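Long-range contact in xylose isomerase domain protein TIM barrel (Planctomyces limnophilus, PDB 3TVA), which binds a magnesium ion in a TIM barrel of the xylose isomerase-like family and is probably an isomerase of unidentified substrate: residues C212-L216 with W227-V231. Coordinates in Å, arbitrary orientation, origin at the centre of the assembly. Residues are numbered along the deposited sequence.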
ATOM      1  N   CYS A 212      -0.480   0.520  -8.475  1.00 20.43           N
ATOM      2  CA  CYS A 212      -0.015   1.067  -9.731  1.00 17.70           C
ATOM      3  C   CYS A 212       0.046   2.566  -9.568  1.00 22.66           C
ATOM      4  O   CYS A 212      -0.984   3.238  -9.492  1.00 23.06           O
ATOM      5  CB  CYS A 212      -0.962   0.702 -10.876  1.00 19.71           C
ATOM      6  SG  CYS A 212      -0.916  -1.069 -11.228  1.00 29.56           S
ATOM      7  N   LYS A 213       1.271   3.073  -9.515  1.00 23.46           N
ATOM      8  CA  LYS A 213       1.522   4.489  -9.306  1.00 25.01           C
ATOM      9  C   LYS A 213       2.828   4.791 -10.036  1.00 23.59           C
ATOM     10  O   LYS A 213       3.646   3.889 -10.238  1.00 20.35           O
ATOM     11  CB  LYS A 213       1.646   4.797  -7.809  1.00 19.46           C
ATOM     12  CG  LYS A 213       1.607   6.289  -7.510  1.00 27.32           C
ATOM     13  CD  LYS A 213       2.474   6.671  -6.327  1.00 31.50           C
ATOM     14  CE  LYS A 213       1.901   6.217  -5.042  1.00 29.41           C
ATOM     15  NZ  LYS A 213       2.953   6.069  -3.975  1.00 24.58           N
ATOM     16  N   ASP A 214       3.035   6.040 -10.444  1.00 21.34           N
ATOM     17  CA  ASP A 214       4.228   6.377 -11.227  1.00 23.55           C
ATOM     18  C   ASP A 214       4.935   7.601 -10.638  1.00 22.82           C
ATOM     19  O   ASP A 214       4.314   8.416  -9.949  1.00 22.31           O
ATOM     20  CB  ASP A 214       3.840   6.637 -12.691  1.00 22.74           C
ATOM     21  CG  ASP A 214       4.963   6.294 -13.684  1.00 25.89           C
ATOM     22  OD1 ASP A 214       6.136   6.126 -13.273  1.00 26.41           O
ATOM     23  OD2 ASP A 214       4.662   6.204 -14.893  1.00 24.20           O
ATOM     24  N   ALA A 215       6.230   7.731 -10.911  1.00 21.99           N
ATOM     25  CA  ALA A 215       6.995   8.862 -10.393  1.00 25.28           C
ATOM     26  C   ALA A 215       8.230   9.140 -11.234  1.00 26.72           C
ATOM     27  O   ALA A 215       8.700   8.269 -11.968  1.00 28.86           O
ATOM     28  CB  ALA A 215       7.395   8.612  -8.937  1.00 20.41           C
ATOM     29  N   LEU A 216       8.757  10.354 -11.106  1.00 24.40           N
ATOM     30  CA  LEU A 216      10.011  10.744 -11.749  1.00 25.07           C
ATOM     31  C   LEU A 216      11.117  10.750 -10.701  1.00 26.51           C
ATOM     32  O   LEU A 216      10.894  11.189  -9.568  1.00 24.65           O
ATOM     33  CB  LEU A 216       9.883  12.148 -12.356  1.00 28.51           C
ATOM     34  CG  LEU A 216       8.859  12.325 -13.481  1.00 33.24           C
ATOM     35  CD1 LEU A 216       8.678  13.820 -13.838  1.00 34.97           C
ATOM     36  CD2 LEU A 216       9.275  11.512 -14.732  1.00 29.85           C
ATOM     37  N   TRP A 227      12.545  14.496  -2.381  1.00 28.00           N
ATOM     38  CA  TRP A 227      11.545  13.601  -2.946  1.00 26.70           C
ATOM     39  C   TRP A 227      11.670  13.614  -4.467  1.00 27.72           C
ATOM     40  O   TRP A 227      11.982  14.648  -5.052  1.00 25.25           O
ATOM     41  CB  TRP A 227      10.138  14.094  -2.606  1.00 26.67           C
ATOM     42  CG  TRP A 227       9.638  13.841  -1.195  1.00 28.24           C
ATOM     43  CD1 TRP A 227       9.213  14.790  -0.285  1.00 28.48           C
ATOM     44  CD2 TRP A 227       9.468  12.569  -0.552  1.00 24.92           C
ATOM     45  NE1 TRP A 227       8.803  14.177   0.878  1.00 28.53           N
ATOM     46  CE2 TRP A 227       8.952  12.817   0.742  1.00 26.56           C
ATOM     47  CE3 TRP A 227       9.711  11.242  -0.942  1.00 27.32           C
ATOM     48  CZ2 TRP A 227       8.676  11.789   1.645  1.00 26.29           C
ATOM     49  CZ3 TRP A 227       9.433  10.218  -0.044  1.00 27.53           C
ATOM     50  CH2 TRP A 227       8.918  10.499   1.235  1.00 25.20           C
ATOM     51  N   GLY A 228      11.401  12.479  -5.108  1.00 28.14           N
ATOM     52  CA  GLY A 228      11.091  12.499  -6.527  1.00 30.04           C
ATOM     53  C   GLY A 228       9.693  13.087  -6.701  1.00 30.49           C
ATOM     54  O   GLY A 228       9.107  13.602  -5.749  1.00 31.81           O
ATOM     55  N   GLN A 229       9.140  13.014  -7.905  1.00 27.94           N
ATOM     56  CA  GLN A 229       7.847  13.638  -8.165  1.00 30.67           C
ATOM     57  C   GLN A 229       6.832  12.620  -8.664  1.00 26.88           C
ATOM     58  O   GLN A 229       7.068  11.956  -9.669  1.00 29.65           O
ATOM     59  CB  GLN A 229       8.003  14.748  -9.212  1.00 36.67           C
ATOM     60  CG  GLN A 229       6.695  15.430  -9.588  1.00 46.22           C
ATOM     61  CD  GLN A 229       6.821  16.320 -10.825  1.00 60.66           C
ATOM     62  OE1 GLN A 229       7.898  16.437 -11.423  1.00 63.63           O
ATOM     63  NE2 GLN A 229       5.710  16.948 -11.214  1.00 64.92           N
ATOM     64  N   GLU A 230       5.699  12.504  -7.985  1.00 25.38           N
ATOM     65  CA  GLU A 230       4.658  11.591  -8.450  1.00 28.94           C
ATOM     66  C   GLU A 230       3.957  12.201  -9.656  1.00 27.40           C
ATOM     67  O   GLU A 230       3.693  13.391  -9.664  1.00 27.60           O
ATOM     68  CB  GLU A 230       3.642  11.281  -7.347  1.00 31.81           C
ATOM     69  CG  GLU A 230       2.631  10.218  -7.772  1.00 39.50           C
ATOM     70  CD  GLU A 230       1.447  10.069  -6.816  1.00 43.36           C
ATOM     71  OE1 GLU A 230       1.574  10.434  -5.625  1.00 47.69           O
ATOM     72  OE2 GLU A 230       0.384   9.586  -7.271  1.00 40.46           O
ATOM     73  N   VAL A 231       3.681  11.390 -10.676  1.00 27.99           N
ATOM     74  CA  VAL A 231       3.033  11.870 -11.895  1.00 27.65           C
ATOM     75  C   VAL A 231       1.961  10.875 -12.351  1.00 27.19           C
ATOM     76  O   VAL A 231       1.910   9.752 -11.858  1.00 25.80           O
ATOM     77  CB  VAL A 231       4.057  12.072 -13.042  1.00 30.73           C
ATOM     78  CG1 VAL A 231       5.017  13.205 -12.715  1.00 27.24           C
ATOM     79  CG2 VAL A 231       4.823  10.775 -13.304  1.00 24.00           C
TER
HETATM   80  O   HOH W   1       0.817   8.063 -10.181  1.00 26.75           O
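Leu-216, Val-231 and Glu-230 lose the most surface where residues 212-216 meet 227-231, 88, 65 and 53 Å² of a total of 373 Å². Strand segments 214-216 and 229-231 run roughly antiparallel, their axes 4.3 Å apart at closest approach and their directions at 137°. Leu-216 and Gln-229 form a hydrogen-bonded pair: Leu-216 N donates to Gln-229 O at 2.7 Å, and Gln-229 N returns to Leu-216 O at 3.0 Å. The next pair, Ala-215 with Glu-230, is non-hydrogen-bonded, with CA atoms 4.1 Å apart. Beyond it Val-231 N still reaches Asp-214 O (3.1 Å, 166°), but the pairing loosens, and a water takes over, accepting from Asp-214 N at 3.0 Å and donating to Val-231 O at 2.6 Å.

Leu-216 and Val-231 share a face of this ribbon, where Leu-216 CD1 packs on Val-231 CG1 at 3.9 Å and the amide oxygen of Gln-229, OE1, comes within 3.6 Å of Leu-216 CD1. Glu-230 lies on the other face with Ala-215; its CG rests 3.3 Å from Asp-214 O, and its carboxylate forms a salt bridge with Arg-260. Lys-213 CG lies 3.5 Å from Glu-230 OE2, and Lys-213 NZ is hydrogen-bonded to Asp-184, a magnesium ligand, which places this end of the contact beside the metal site.

Within the barrel, strand 207-216 continues past its parallel neighbours 179-183 and 256-258, and strand 229-231 returns antiparallel against this extension after the long connection 217-228, while helix 185-190 packs against Ala-215 through Ala-186, Ile-189 and Leu-190.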